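Local coordinates for protein bifunctional cytochrome P450/NADPH--P450 reductase (Deinococcus aerius, PDB 7F3H) that uses a heme iron and NADPH-derived electrons to hydroxylate organic substrates, as a cytochrome P450 fused to its own reductase, at residues A[132-137]-A[424-429]. Sequence-based numbering, arbitrary orientation.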
ATOM      1  N   GLY A 132     -21.810  -4.644   8.937  1.00 31.21           N
ATOM      2  CA  GLY A 132     -22.876  -4.094   9.765  1.00 34.78           C
ATOM      3  C   GLY A 132     -23.255  -2.682   9.370  1.00 31.01           C
ATOM      4  O   GLY A 132     -24.432  -2.375   9.171  1.00 32.01           O
ATOM      5  N   LYS A 133     -22.250  -1.812   9.202  1.00 30.28           N
ATOM      6  CA  LYS A 133     -22.533  -0.448   8.771  1.00 33.57           C
ATOM      7  C   LYS A 133     -23.262  -0.444   7.434  1.00 33.53           C
ATOM      8  O   LYS A 133     -24.290   0.224   7.276  1.00 35.00           O
ATOM      9  CB  LYS A 133     -21.244   0.365   8.677  1.00 31.63           C
ATOM     10  CG  LYS A 133     -21.511   1.851   8.431  1.00 29.11           C
ATOM     11  CD  LYS A 133     -20.208   2.646   8.320  1.00 31.20           C
ATOM     12  CE  LYS A 133     -20.435   4.089   7.898  1.00 22.38           C
ATOM     13  NZ  LYS A 133     -19.158   4.725   7.496  1.00 29.97           N
ATOM     14  N   TRP A 134     -22.785  -1.242   6.476  1.00 34.12           N
ATOM     15  CA  TRP A 134     -23.413  -1.208   5.167  1.00 33.08           C
ATOM     16  C   TRP A 134     -24.817  -1.782   5.245  1.00 31.25           C
ATOM     17  O   TRP A 134     -25.741  -1.242   4.624  1.00 31.24           O
ATOM     18  CB  TRP A 134     -22.541  -1.936   4.150  1.00 28.95           C
ATOM     19  CG  TRP A 134     -21.267  -1.207   3.810  1.00 26.44           C
ATOM     20  CD1 TRP A 134     -20.702  -0.156   4.487  1.00 31.23           C
ATOM     21  CD2 TRP A 134     -20.374  -1.499   2.718  1.00 30.61           C
ATOM     22  NE1 TRP A 134     -19.513   0.224   3.879  1.00 28.37           N
ATOM     23  CE2 TRP A 134     -19.292  -0.587   2.798  1.00 29.50           C
ATOM     24  CE3 TRP A 134     -20.377  -2.454   1.689  1.00 24.80           C
ATOM     25  CZ2 TRP A 134     -18.239  -0.601   1.886  1.00 28.26           C
ATOM     26  CZ3 TRP A 134     -19.333  -2.466   0.791  1.00 23.34           C
ATOM     27  CH2 TRP A 134     -18.278  -1.545   0.889  1.00 26.39           C
ATOM     28  N   GLU A 135     -25.028  -2.788   6.117  1.00 34.32           N
ATOM     29  CA  GLU A 135     -26.399  -3.254   6.324  1.00 40.03           C
ATOM     30  C   GLU A 135     -27.264  -2.102   6.793  1.00 38.30           C
ATOM     31  O   GLU A 135     -28.347  -1.855   6.244  1.00 40.49           O
ATOM     32  CB  GLU A 135     -26.466  -4.388   7.342  1.00 40.13           C
ATOM     33  CG  GLU A 135     -26.522  -5.787   6.802  1.00 44.92           C
ATOM     34  CD  GLU A 135     -26.489  -6.851   7.919  1.00 55.47           C
ATOM     35  OE1 GLU A 135     -25.779  -6.669   8.945  1.00 53.86           O
ATOM     36  OE2 GLU A 135     -27.240  -7.847   7.799  1.00 63.79           O
ATOM     37  N   ARG A 136     -26.754  -1.342   7.766  1.00 37.68           N
ATOM     38  CA  ARG A 136     -27.511  -0.282   8.412  1.00 37.41           C
ATOM     39  C   ARG A 136     -27.863   0.841   7.460  1.00 38.67           C
ATOM     40  O   ARG A 136     -28.837   1.552   7.718  1.00 41.80           O
ATOM     41  CB  ARG A 136     -26.697   0.308   9.572  1.00 37.11           C
ATOM     42  CG  ARG A 136     -26.656  -0.558  10.819  1.00 40.61           C
ATOM     43  CD  ARG A 136     -25.932   0.121  11.992  1.00 45.28           C
ATOM     44  NE  ARG A 136     -24.541  -0.308  12.154  1.00 40.36           N
ATOM     45  CZ  ARG A 136     -23.517   0.532  12.073  1.00 40.02           C
ATOM     46  NH1 ARG A 136     -23.760   1.816  11.821  1.00 43.08           N
ATOM     47  NH2 ARG A 136     -22.268   0.103  12.243  1.00 34.33           N
ATOM     48  N   THR A 137     -27.116   1.016   6.350  1.00 38.61           N
ATOM     49  CA  THR A 137     -27.293   2.228   5.553  1.00 32.81           C
ATOM     50  C   THR A 137     -27.658   1.945   4.100  1.00 35.08           C
ATOM     51  O   THR A 137     -27.531   2.840   3.258  1.00 29.20           O
ATOM     52  CB  THR A 137     -26.055   3.126   5.646  1.00 33.56           C
ATOM     53  OG1 THR A 137     -24.894   2.414   5.221  1.00 32.46           O
ATOM     54  CG2 THR A 137     -25.841   3.604   7.087  1.00 35.49           C
ATOM     55  N   GLN A 424     -20.654 -11.697  -0.151  1.00 31.61           N
ATOM     56  CA  GLN A 424     -21.657 -12.560   0.453  1.00 35.01           C
ATOM     57  C   GLN A 424     -22.948 -11.796   0.719  1.00 33.52           C
ATOM     58  O   GLN A 424     -24.038 -12.262   0.368  1.00 32.60           O
ATOM     59  CB  GLN A 424     -21.123 -13.191   1.740  1.00 33.37           C
ATOM     60  CG  GLN A 424     -22.111 -14.237   2.293  1.00 29.09           C
ATOM     61  CD  GLN A 424     -21.863 -14.633   3.735  1.00 33.27           C
ATOM     62  OE1 GLN A 424     -21.092 -13.999   4.483  1.00 32.09           O
ATOM     63  NE2 GLN A 424     -22.507 -15.709   4.134  1.00 34.30           N
ATOM     64  N   LYS A 425     -22.844 -10.598   1.311  1.00 32.59           N
ATOM     65  CA  LYS A 425     -24.066  -9.895   1.717  1.00 29.86           C
ATOM     66  C   LYS A 425     -24.671  -9.021   0.620  1.00 27.16           C
ATOM     67  O   LYS A 425     -25.890  -8.924   0.515  1.00 30.61           O
ATOM     68  CB  LYS A 425     -23.808  -9.031   2.950  1.00 36.88           C
ATOM     69  CG  LYS A 425     -25.003  -8.855   3.878  1.00 39.76           C
ATOM     70  CD  LYS A 425     -25.045 -10.028   4.842  1.00 47.15           C
ATOM     71  CE  LYS A 425     -26.048  -9.814   5.984  1.00 56.94           C
ATOM     72  NZ  LYS A 425     -27.459  -9.445   5.653  1.00 56.59           N
ATOM     73  N   PHE A 426     -23.858  -8.370  -0.199  1.00 32.29           N
ATOM     74  CA  PHE A 426     -24.318  -7.164  -0.893  1.00 32.71           C
ATOM     75  C   PHE A 426     -24.312  -7.316  -2.407  1.00 29.63           C
ATOM     76  O   PHE A 426     -23.348  -7.830  -2.989  1.00 25.60           O
ATOM     77  CB  PHE A 426     -23.460  -5.976  -0.448  1.00 25.12           C
ATOM     78  CG  PHE A 426     -23.680  -5.619   0.998  1.00 28.39           C
ATOM     79  CD1 PHE A 426     -24.979  -5.495   1.500  1.00 28.28           C
ATOM     80  CD2 PHE A 426     -22.610  -5.452   1.868  1.00 25.77           C
ATOM     81  CE1 PHE A 426     -25.199  -5.182   2.837  1.00 28.03           C
ATOM     82  CE2 PHE A 426     -22.817  -5.127   3.199  1.00 23.13           C
ATOM     83  CZ  PHE A 426     -24.114  -4.996   3.689  1.00 27.40           C
ATOM     84  N   ALA A 427     -25.412  -6.882  -3.022  1.00 30.57           N
ATOM     85  CA  ALA A 427     -25.464  -6.508  -4.431  1.00 30.58           C
ATOM     86  C   ALA A 427     -24.893  -5.101  -4.592  1.00 29.52           C
ATOM     87  O   ALA A 427     -25.418  -4.146  -4.005  1.00 30.27           O
ATOM     88  CB  ALA A 427     -26.899  -6.549  -4.943  1.00 25.13           C
ATOM     89  N   LEU A 428     -23.842  -4.991  -5.415  1.00 28.77           N
ATOM     90  CA  LEU A 428     -23.153  -3.739  -5.703  1.00 24.51           C
ATOM     91  C   LEU A 428     -23.874  -2.974  -6.804  1.00 28.18           C
ATOM     92  O   LEU A 428     -24.454  -3.571  -7.724  1.00 29.54           O
ATOM     93  CB  LEU A 428     -21.716  -4.025  -6.150  1.00 23.00           C
ATOM     94  CG  LEU A 428     -20.752  -4.757  -5.194  1.00 30.67           C
ATOM     95  CD1 LEU A 428     -19.267  -4.505  -5.578  1.00 22.62           C
ATOM     96  CD2 LEU A 428     -21.008  -4.411  -3.682  1.00 21.32           C
ATOM     97  N   SER A 429     -23.850  -1.649  -6.701  1.00 24.60           N
ATOM     98  CA  SER A 429     -24.606  -0.780  -7.582  1.00 24.05           C
ATOM     99  C   SER A 429     -23.857   0.548  -7.737  1.00 28.75           C
ATOM    100  O   SER A 429     -23.241   1.052  -6.782  1.00 23.01           O
ATOM    101  CB  SER A 429     -26.012  -0.607  -6.998  1.00 31.21           C
ATOM    102  OG  SER A 429     -26.732   0.410  -7.635  1.00 40.47           O
TER
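The CA atoms of Glu135, late in helix 113-137, and Lys425, where helix 408-425 gives way to strand 426-429, are 8.4 Å apart, the nearest such pair between the segments. That spacing leaves room for one layer of side chains, and Phe426, the first residue to leave helical backbone angles, fills most of it. Its CG stands anti to its own carbonyl carbon (chi1 -67°), which sends the ring towards the helix. Phe426 CE2 comes 3.3 Å from Trp134 CB, while Phe426 CZ lies 3.4 Å from the backbone N of Glu135. The two aromatic rings meet obliquely, their planes 42° apart, with Phe426 CD2 at the indole edge, 3.7 Å from Trp134 CE3. Tryptophan suits this buried place: its CB and CE3 edge meet Phe426, it also touches Val453, and a hydrogen bond from NE1 to Asp147 OD2 satisfies the indole's one polar atom. On the more exposed flank, the extended Glu135 chain crosses that of Lys425 at about a right angle. Lys425 NZ donates a hydrogen bond to Glu135 OE2 (2.7 Å), forming a salt bridge approached from above the carboxylate plane. Lysine reaches it through bends at chi2 and chi4, and its ammonium also pairs with Glu455, so one positive charge probably offsets two neighbouring carboxylates. With alanine replacing Glu135, Lys425 is likely to keep Glu455 but lose its tie to helix 113-137. These helices correspond to D and L of the cytochrome P450 fold; L, following the heme's cysteine loop, here runs into an outer strand of the small antiparallel sheet with 450-455 and 142-143.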